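Local coordinates for chitin elicitor-binding protein (PDB 5JCD) that binds chitin oligosaccharide elicitors through its LysM-containing ectodomain and helps turn that signal into defence responses in rice, at residues A6-S9 against G10-C13; P57-A60 against N61-V64; G92-A95 against I96-V100; S169-L172 against T173-I177. All coordinates share one frame; numbering follows the deposited sequence.

Interaction 1: A6-S9 against G10-C13; sequences AVAS and GTTC
Val7 and Ala8 meet Thr11 across a type II beta turn that runs from Ala8 to Thr11 and leads from the loop after strand 3-4 into strand 12-20. The close side of the turn is its inner face, where Ala8 O receives two donors from one residue: Thr11 N at 3.0 Å, with an N-H...O angle of 143°, and Thr11 OG1. The hydroxyl lies 2.5 Å from Ala8 O, so short that the exact length is doubtful. Its place follows from chi1 of Thr11 (-64°), which puts OG1 beside the backbone N and anti to the carbonyl carbon, so that both donors face the same oxygen. Val7 reaches the same threonine from its flank, the two side chains crossing at about a right angle: Val7 CG2 lies 3.4 Å from Thr11 OG1 and 3.8 Å from Thr11 CG2. Behind this packing, Val7 also touches Cys72 of strand 63-72, and Thr11 touches Cys136, the disulfide partner of Cys13.

The outer face is looser. Ser9 is exposed at the first corner, its CB directed away from 10-13. Gly10, at the second corner, has a phi of 95°, where a CB would run into Ser9 O, and this favours a residue without a side chain. Backbone bonds from Gly10 and Thr11 to Cys72 tie the turn to the neighbouring strand. The chemistry is that of a surface reverse turn held mainly by polar bonds: the turn is held by its backbone bond, and the threonine hydroxyl, if its very short contact is real, probably adds a second restraint on the bend.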
loop_
_atom_site.group_PDB
_atom_site.type_symbol
_atom_site.label_atom_id
_atom_site.label_comp_id
_atom_site.label_asym_id
_atom_site.label_seq_id
_atom_site.Cartn_x
_atom_site.Cartn_y
_atom_site.Cartn_z
ATOM N N ALA A 6 -13.241 -1.798 -10.436
ATOM C CA ALA A 6 -14.517 -2.059 -11.095
ATOM C C ALA A 6 -14.506 -3.203 -12.125
ATOM O O ALA A 6 -15.519 -3.445 -12.783
ATOM C CB ALA A 6 -14.999 -0.786 -11.766
ATOM N N VAL A 7 -13.381 -3.903 -12.247
ATOM C CA VAL A 7 -13.252 -5.002 -13.192
ATOM C C VAL A 7 -13.808 -6.288 -12.617
ATOM O O VAL A 7 -14.238 -6.317 -11.463
ATOM C CB VAL A 7 -11.795 -5.206 -13.584
ATOM C CG1 VAL A 7 -11.213 -3.892 -14.169
ATOM C CG2 VAL A 7 -11.005 -5.650 -12.383
ATOM N N ALA A 8 -13.783 -7.360 -13.406
ATOM C CA ALA A 8 -14.382 -8.615 -12.970
ATOM C C ALA A 8 -13.747 -9.129 -11.692
ATOM O O ALA A 8 -12.516 -9.177 -11.553
ATOM C CB ALA A 8 -14.277 -9.675 -14.052
ATOM N N SER A 9 -14.612 -9.524 -10.769
ATOM C CA SER A 9 -14.188 -10.094 -9.507
ATOM C C SER A 9 -13.264 -11.272 -9.750
ATOM O O SER A 9 -13.514 -12.089 -10.629
ATOM C CB SER A 9 -15.399 -10.534 -8.707
ATOM O OG SER A 9 -14.980 -11.164 -7.516
ATOM N N GLY A 10 -12.191 -11.345 -8.972
ATOM C CA GLY A 10 -11.193 -12.387 -9.144
ATOM C C GLY A 10 -10.038 -11.928 -10.009
ATOM O O GLY A 10 -9.042 -12.630 -10.132
ATOM N N THR A 11 -10.153 -10.739 -10.600
ATOM C CA THR A 11 -9.063 -10.192 -11.410
ATOM C C THR A 11 -7.822 -10.014 -10.546
ATOM O O THR A 11 -7.879 -9.499 -9.434
ATOM C CB THR A 11 -9.426 -8.823 -12.031
ATOM O OG1 THR A 11 -10.507 -8.989 -12.953
ATOM C CG2 THR A 11 -8.216 -8.197 -12.760
ATOM N N THR A 12 -6.697 -10.435 -11.089
ATOM C CA THR A 12 -5.443 -10.290 -10.417
ATOM C C THR A 12 -4.499 -9.444 -11.270
ATOM O O THR A 12 -4.426 -9.650 -12.486
ATOM C CB THR A 12 -4.885 -11.719 -10.106
ATOM O OG1 THR A 12 -5.066 -12.004 -8.709
ATOM C CG2 THR A 12 -3.433 -11.880 -10.514
ATOM N N CYS A 13 -3.782 -8.515 -10.623
ATOM C CA CYS A 13 -2.749 -7.687 -11.265
ATOM C C CYS A 13 -1.635 -7.342 -10.263
ATOM O O CYS A 13 -1.700 -7.717 -9.096
ATOM C CB CYS A 13 -3.340 -6.390 -11.869
ATOM S SG CYS A 13 -4.114 -5.196 -10.668
#

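Interaction 2: P57-A60 against N61-V64; sequences PVAA and NSTV. With NAG (2-acetamido-2-deoxy-beta-D-glucopyranose), chain E.
A type II beta turn from Ala59 to Ser62 joins strand 57-58 to strand 63-72 and carries an N-linked glycan at its second corner. Ala59 O is gripped twice by Ser62. The backbone Ser62 N comes to 3.2 Å from Ala59 O, well above the carbonyl plane (49°), and Ser62 OG donates to Ala59 O at 2.9 Å from the same face but with less tilt. A chi1 of 80° turns OG in between the backbone N and the carbonyl carbon of Ser62, which brings it back toward Ala59 O.

The hydroxyl also rests against a valine methyl, Val58 CG1 lying 3.2 Å from Ser62 OG. The same methyl packs on the far strand, with Val58 CG1 3.4 Å from Val64 CG2, and the two buried valines both lean on Tyr27 and Leu30 of helix 27-34. With an alanine at Ser62, Ala59 O would probably lose the more nearly in-plane of its two donors, and a gap would be likely to open beside Val58 CG1.

Asn61 occupies the corner with positive phi (74°) and sends its amide outward, where Asn61 ND2 is joined covalently to C1 of the N-acetylglucosamine at 1.4 Å. The sugar lies alongside Ala60, whose CB is 3.8 Å from its O5, and it is also hydrogen-bonded to O of Pro22, which together with Asn23 belongs to the chitin-binding site. The arrangement is typical of a type II turn whose third residue is an asparagine of left-handed backbone conformation, here a glycosylated one.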
loop_
_atom_site.group_PDB
_atom_site.type_symbol
_atom_site.label_atom_id
_atom_site.label_comp_id
_atom_site.label_asym_id
_atom_site.label_seq_id
_atom_site.Cartn_x
_atom_site.Cartn_y
_atom_site.Cartn_z
ATOM N N PRO A 57 20.497 -1.936 3.387
ATOM C CA PRO A 57 19.836 -1.213 4.479
ATOM C C PRO A 57 18.703 -0.301 4.007
ATOM O O PRO A 57 18.777 0.319 2.952
ATOM C CB PRO A 57 20.978 -0.388 5.077
ATOM C CG PRO A 57 21.827 -0.063 3.881
ATOM C CD PRO A 57 21.766 -1.304 2.997
ATOM N N VAL A 58 17.644 -0.251 4.800
ATOM C CA VAL A 58 16.623 0.764 4.632
ATOM C C VAL A 58 16.612 1.572 5.909
ATOM O O VAL A 58 16.356 1.043 6.994
ATOM C CB VAL A 58 15.234 0.152 4.399
ATOM C CG1 VAL A 58 14.206 1.252 4.214
ATOM C CG2 VAL A 58 15.258 -0.796 3.212
ATOM N N ALA A 59 16.884 2.860 5.782
ATOM C CA ALA A 59 16.967 3.729 6.944
ATOM C C ALA A 59 15.579 3.968 7.507
ATOM O O ALA A 59 14.576 3.872 6.793
ATOM C CB ALA A 59 17.618 5.042 6.583
ATOM N N ALA A 60 15.534 4.268 8.795
ATOM C CA ALA A 60 14.315 4.724 9.431
ATOM C C ALA A 60 13.744 5.923 8.678
ATOM O O ALA A 60 14.496 6.808 8.274
ATOM C CB ALA A 60 14.611 5.106 10.864
ATOM N N ASN A 61 12.421 5.912 8.495
ATOM C CA ASN A 61 11.631 6.969 7.868
ATOM C C ASN A 61 11.760 7.065 6.350
ATOM O O ASN A 61 11.022 7.823 5.726
ATOM C CB ASN A 61 11.957 8.341 8.475
ATOM C CG ASN A 61 11.866 8.346 9.971
ATOM O OD1 ASN A 61 10.765 8.311 10.536
ATOM N ND2 ASN A 61 13.039 8.355 10.636
ATOM N N SER A 62 12.659 6.275 5.758
ATOM C CA SER A 62 12.870 6.300 4.308
ATOM C C SER A 62 11.847 5.414 3.634
ATOM O O SER A 62 11.233 4.570 4.287
ATOM C CB SER A 62 14.271 5.826 3.943
ATOM O OG SER A 62 14.346 4.416 3.960
ATOM N N THR A 63 11.646 5.611 2.335
ATOM C CA THR A 63 10.579 4.896 1.633
ATOM C C THR A 63 11.091 3.744 0.779
ATOM O O THR A 63 12.205 3.776 0.288
ATOM C CB THR A 63 9.769 5.838 0.727
ATOM O OG1 THR A 63 10.631 6.382 -0.275
ATOM C CG2 THR A 63 9.152 6.977 1.551
ATOM N N VAL A 64 10.256 2.723 0.631
ATOM C CA VAL A 64 10.556 1.584 -0.203
ATOM C C VAL A 64 9.311 1.200 -0.946
ATOM O O VAL A 64 8.248 1.036 -0.356
ATOM C CB VAL A 64 10.970 0.339 0.625
ATOM C CG1 VAL A 64 11.322 -0.844 -0.307
ATOM C CG2 VAL A 64 12.124 0.659 1.533
HETATM C C1 NAG E . 12.926 8.537 12.063
HETATM C C2 NAG E . 12.396 9.883 12.561
HETATM C C3 NAG E . 12.336 9.984 14.078
HETATM C C4 NAG E . 11.692 8.747 14.708
HETATM C C5 NAG E . 12.294 7.478 14.125
HETATM C C6 NAG E . 11.485 6.282 14.600
HETATM C C7 NAG E . 12.816 11.625 10.935
HETATM C C8 NAG E . 13.832 12.561 10.367
HETATM N N2 NAG E . 13.205 10.953 12.008
HETATM O O3 NAG E . 11.512 11.088 14.356
HETATM O O4 NAG E . 11.828 8.746 16.126
HETATM O O5 NAG E . 12.272 7.473 12.705
HETATM O O6 NAG E . 12.131 5.090 14.224
HETATM O O7 NAG E . 11.702 11.497 10.426
#

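Interaction 3: G92-A95 against I96-V100; sequences GLDA and IARNV
A chi1 of -67° places Ile96 CG1 beside its own backbone N and anti to the carbonyl carbon, and the chain then runs back along the first turn of the helix, CG1 coming to 3.3 Å from Gly92 O. This is the start of helix 93-100, the first helix of the beta-alpha-alpha-beta fold of LysM 1, with Gly92 as N-cap. Gly92 O is met nearly along the C=O axis by Ile96 N at 2.8 Å, so the isoleucine both bonds to this oxygen and covers it with its side chain. The next bond, Ala97 N to Leu93 O, is also 2.8 Å long and nearly straight (170°).

Leu93 CD2 and Ile96 CD1 touch loosely at 4.5 Å, and both side chains settle on Leu128 of strand 127-129, while Leu93 and Ala97 also meet Ile110 of helix 107-113. An alanine at Ile96 would probably thin this cover over Gly92 O, removing CG1 and CD1, and leave a gap against Leu93 and Leu128.

The outer face is polar. Asp94 and Arg98 form a salt bridge one turn apart, although the two atoms are modelled too close for its length to be trusted. Residues 92-95 belong to a chitin-binding stretch inferred from related proteins. Beside them, Asn99 folds back over the preceding turn, its ND2 3.5 Å from Ala95 CB.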
loop_
_atom_site.group_PDB
_atom_site.type_symbol
_atom_site.label_atom_id
_atom_site.label_comp_id
_atom_site.label_asym_id
_atom_site.label_seq_id
_atom_site.Cartn_x
_atom_site.Cartn_y
_atom_site.Cartn_z
ATOM N N GLY A 92 -2.695 -3.180 19.145
ATOM C CA GLY A 92 -4.077 -2.826 18.876
ATOM C C GLY A 92 -4.208 -2.632 17.379
ATOM O O GLY A 92 -3.259 -2.187 16.730
ATOM N N LEU A 93 -5.385 -2.936 16.842
ATOM C CA LEU A 93 -5.634 -2.881 15.411
ATOM C C LEU A 93 -5.236 -1.518 14.867
ATOM O O LEU A 93 -4.594 -1.417 13.828
ATOM C CB LEU A 93 -7.111 -3.118 15.137
ATOM C CG LEU A 93 -7.530 -4.584 15.170
ATOM C CD1 LEU A 93 -8.973 -4.719 14.739
ATOM C CD2 LEU A 93 -6.601 -5.496 14.349
ATOM N N ASP A 94 -5.606 -0.475 15.597
ATOM C CA ASP A 94 -5.335 0.902 15.199
ATOM C C ASP A 94 -3.846 1.216 15.218
ATOM O O ASP A 94 -3.360 1.960 14.377
ATOM C CB ASP A 94 -6.070 1.863 16.122
ATOM C CG ASP A 94 -6.039 3.292 15.629
ATOM O OD1 ASP A 94 -6.804 3.595 14.689
ATOM O OD2 ASP A 94 -5.279 4.118 16.196
ATOM N N ALA A 95 -3.128 0.688 16.202
ATOM C CA ALA A 95 -1.685 0.881 16.251
ATOM C C ALA A 95 -0.977 0.079 15.145
ATOM O O ALA A 95 0.022 0.518 14.592
ATOM C CB ALA A 95 -1.139 0.496 17.612
ATOM N N ILE A 96 -1.494 -1.099 14.829
ATOM C CA ILE A 96 -0.946 -1.899 13.747
ATOM C C ILE A 96 -1.156 -1.188 12.408
ATOM O O ILE A 96 -0.221 -0.999 11.643
ATOM C CB ILE A 96 -1.633 -3.258 13.683
ATOM C CG1 ILE A 96 -1.288 -4.082 14.936
ATOM C CG2 ILE A 96 -1.227 -3.991 12.381
ATOM C CD1 ILE A 96 -2.235 -5.239 15.214
ATOM N N ALA A 97 -2.390 -0.770 12.170
ATOM C CA ALA A 97 -2.761 -0.020 11.003
ATOM C C ALA A 97 -1.879 1.222 10.814
ATOM O O ALA A 97 -1.314 1.442 9.733
ATOM C CB ALA A 97 -4.238 0.377 11.104
ATOM N N ARG A 98 -1.733 2.014 11.874
ATOM C CA ARG A 98 -1.041 3.298 11.777
ATOM C C ARG A 98 0.474 3.249 11.924
ATOM O O ARG A 98 1.187 3.980 11.249
ATOM C CB ARG A 98 -1.607 4.278 12.796
ATOM C CG ARG A 98 -3.065 4.572 12.597
ATOM C CD ARG A 98 -3.529 5.699 13.491
ATOM N NE ARG A 98 -4.441 6.561 12.754
ATOM C CZ ARG A 98 -5.738 6.326 12.655
ATOM N NH1 ARG A 98 -6.247 5.264 13.262
ATOM N NH2 ARG A 98 -6.521 7.141 11.957
ATOM N N ASN A 99 0.953 2.429 12.851
ATOM C CA ASN A 99 2.366 2.375 13.200
ATOM C C ASN A 99 3.144 1.299 12.461
ATOM O O ASN A 99 4.375 1.330 12.437
ATOM C CB ASN A 99 2.546 2.218 14.713
ATOM C CG ASN A 99 1.778 3.271 15.493
ATOM O OD1 ASN A 99 1.663 4.406 15.057
ATOM N ND2 ASN A 99 1.200 2.876 16.624
ATOM N N VAL A 100 2.441 0.308 11.918
ATOM C CA VAL A 100 3.115 -0.699 11.094
ATOM C C VAL A 100 2.871 -0.515 9.578
ATOM O O VAL A 100 3.792 -0.627 8.770
ATOM C CB VAL A 100 2.738 -2.119 11.523
ATOM C CG1 VAL A 100 3.621 -3.142 10.809
ATOM C CG2 VAL A 100 2.898 -2.248 13.024
#

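Interaction 4: S169-L172 against T173-I177; sequences STLL and TRNKI
The C-terminal end of helix 168-174, in LysM 2, is closed by a Schellman motif in which Leu172 and Ile177 meet through both backbone and side chain. Ile177 N reaches Leu172 O at 3.0 Å in the carbonyl plane, along an almost straight bond (174°). A weak bond from Lys176 N to Thr173 O accompanies it, and Lys176 has the positive phi expected of the C-prime residue. The chain thereby turns back far enough for Leu172 CD2 to lie 3.6 Å from Ile177 CG2, the side chains crossing at about a right angle.

Asn175, the first residue to leave helical geometry, holds Leu171 O from two sites. Its backbone N lies 3.1 Å from Leu171 O and its side-chain ND2 3.0 Å from Leu171 O, the amide donor arriving in the carbonyl plane on a lone pair. With chi1 at -68°, CG stands beside the backbone N, which folds the amide back toward the helix. The other end of that amide, OD1, accepts from Asp190 N of strand 188-193. Thus one side chain joins the helix end to a strand of the same LysM unit, while Leu171 packs on Val191 and on Ile160 and Ala161 of helix 157-163.

Arg174 leads away from the helix to salt bridges with Asp190 and Asp137. On the exposed flank, Thr173 N donates to Ser169 O at 2.7 Å, and a water lies 2.6 Å from Thr173 OG1. Ile177 approaches Leu183 of the chitin-binding site, their side chains about 4 Å apart.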
loop_
_atom_site.group_PDB
_atom_site.type_symbol
_atom_site.label_atom_id
_atom_site.label_comp_id
_atom_site.label_asym_id
_atom_site.label_seq_id
_atom_site.Cartn_x
_atom_site.Cartn_y
_atom_site.Cartn_z
ATOM N N SER A 169 -4.905 16.345 -13.103
ATOM C CA SER A 169 -6.352 16.075 -13.093
ATOM C C SER A 169 -6.650 14.586 -12.999
ATOM O O SER A 169 -7.650 14.179 -12.384
ATOM C CB SER A 169 -7.080 16.723 -14.281
ATOM O OG SER A 169 -6.487 16.364 -15.502
ATOM N N THR A 170 -5.823 13.780 -13.657
ATOM C CA THR A 170 -5.886 12.330 -13.480
ATOM C C THR A 170 -5.742 11.975 -11.989
ATOM O O THR A 170 -6.515 11.191 -11.435
ATOM C CB THR A 170 -4.789 11.604 -14.291
ATOM O OG1 THR A 170 -5.085 11.676 -15.694
ATOM C CG2 THR A 170 -4.712 10.163 -13.893
ATOM N N LEU A 171 -4.749 12.567 -11.338
ATOM C CA LEU A 171 -4.538 12.293 -9.927
ATOM C C LEU A 171 -5.780 12.736 -9.161
ATOM O O LEU A 171 -6.279 12.003 -8.318
ATOM C CB LEU A 171 -3.283 12.997 -9.404
ATOM C CG LEU A 171 -2.815 12.602 -7.993
ATOM C CD1 LEU A 171 -2.455 11.124 -7.995
ATOM C CD2 LEU A 171 -1.606 13.436 -7.548
ATOM N N LEU A 172 -6.303 13.912 -9.510
ATOM C CA LEU A 172 -7.464 14.506 -8.835
ATOM C C LEU A 172 -8.780 13.776 -9.061
ATOM O O LEU A 172 -9.548 13.588 -8.120
ATOM C CB LEU A 172 -7.621 15.973 -9.242
ATOM C CG LEU A 172 -6.455 16.825 -8.734
ATOM C CD1 LEU A 172 -6.436 18.255 -9.303
ATOM C CD2 LEU A 172 -6.393 16.797 -7.215
ATOM N N THR A 173 -9.042 13.331 -10.287
ATOM C CA THR A 173 -10.301 12.622 -10.538
ATOM C C THR A 173 -10.254 11.211 -9.965
ATOM O O THR A 173 -11.234 10.707 -9.432
ATOM C CB THR A 173 -10.654 12.551 -12.038
ATOM O OG1 THR A 173 -9.678 11.761 -12.723
ATOM C CG2 THR A 173 -10.701 13.949 -12.642
ATOM N N ARG A 174 -9.117 10.554 -10.135
ATOM C CA ARG A 174 -8.939 9.216 -9.604
ATOM C C ARG A 174 -9.148 9.231 -8.090
ATOM O O ARG A 174 -9.708 8.306 -7.517
ATOM C CB ARG A 174 -7.540 8.685 -9.953
ATOM C CG ARG A 174 -7.272 7.269 -9.488
ATOM C CD ARG A 174 -8.156 6.292 -10.222
ATOM N NE ARG A 174 -8.260 5.018 -9.530
ATOM C CZ ARG A 174 -9.026 4.013 -9.933
ATOM N NH1 ARG A 174 -9.754 4.131 -11.036
ATOM N NH2 ARG A 174 -9.055 2.885 -9.235
ATOM N N ASN A 175 -8.704 10.288 -7.422
ATOM C CA ASN A 175 -8.859 10.284 -5.983
ATOM C C ASN A 175 -10.015 11.105 -5.434
ATOM O O ASN A 175 -10.099 11.314 -4.233
ATOM C CB ASN A 175 -7.537 10.664 -5.334
ATOM C CG ASN A 175 -6.488 9.583 -5.529
ATOM O OD1 ASN A 175 -6.495 8.591 -4.810
ATOM N ND2 ASN A 175 -5.583 9.773 -6.499
ATOM N N LYS A 176 -10.905 11.544 -6.327
ATOM C CA LYS A 176 -12.062 12.370 -5.988
ATOM C C LYS A 176 -11.697 13.531 -5.064
ATOM O O LYS A 176 -12.256 13.685 -3.991
ATOM C CB LYS A 176 -13.195 11.538 -5.388
ATOM C CG LYS A 176 -13.483 10.264 -6.137
ATOM C CD LYS A 176 -14.486 9.441 -5.364
ATOM C CE LYS A 176 -14.809 8.126 -6.050
ATOM N NZ LYS A 176 -14.044 7.001 -5.404
ATOM N N ILE A 177 -10.743 14.337 -5.492
ATOM C CA ILE A 177 -10.297 15.478 -4.719
ATOM C C ILE A 177 -10.855 16.740 -5.350
ATOM O O ILE A 177 -10.414 17.153 -6.425
ATOM C CB ILE A 177 -8.753 15.547 -4.682
ATOM C CG1 ILE A 177 -8.188 14.422 -3.813
ATOM C CG2 ILE A 177 -8.259 16.879 -4.158
ATOM C CD1 ILE A 177 -6.679 14.239 -4.004
HETATM O O HOH W 1 -8.721 9.419 -13.268
#

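How the interactions relate
Along the chain the four contacts follow one another in series, and none touches another. Interactions 1 and 2 sit at opposite sides of the chain's centre, their centres 32 Å apart, yet both reach one mixed sheet, in which strands 12-20 and 63-72 are neighbours. Interactions 3 and 4 lie in helices of LysM 1 and LysM 2 respectively, with centres 27 Å apart. The closest approach is between interactions 1 and 4, whose nearest atoms are about 6 Å apart; Asp137 bonds to residues of both. Two turns and two helix ends are thus spread over the ectodomain, so the glycosylated turn beside Pro22 and Asn23 and the two annotated LysM units lie on separate parts of one chain.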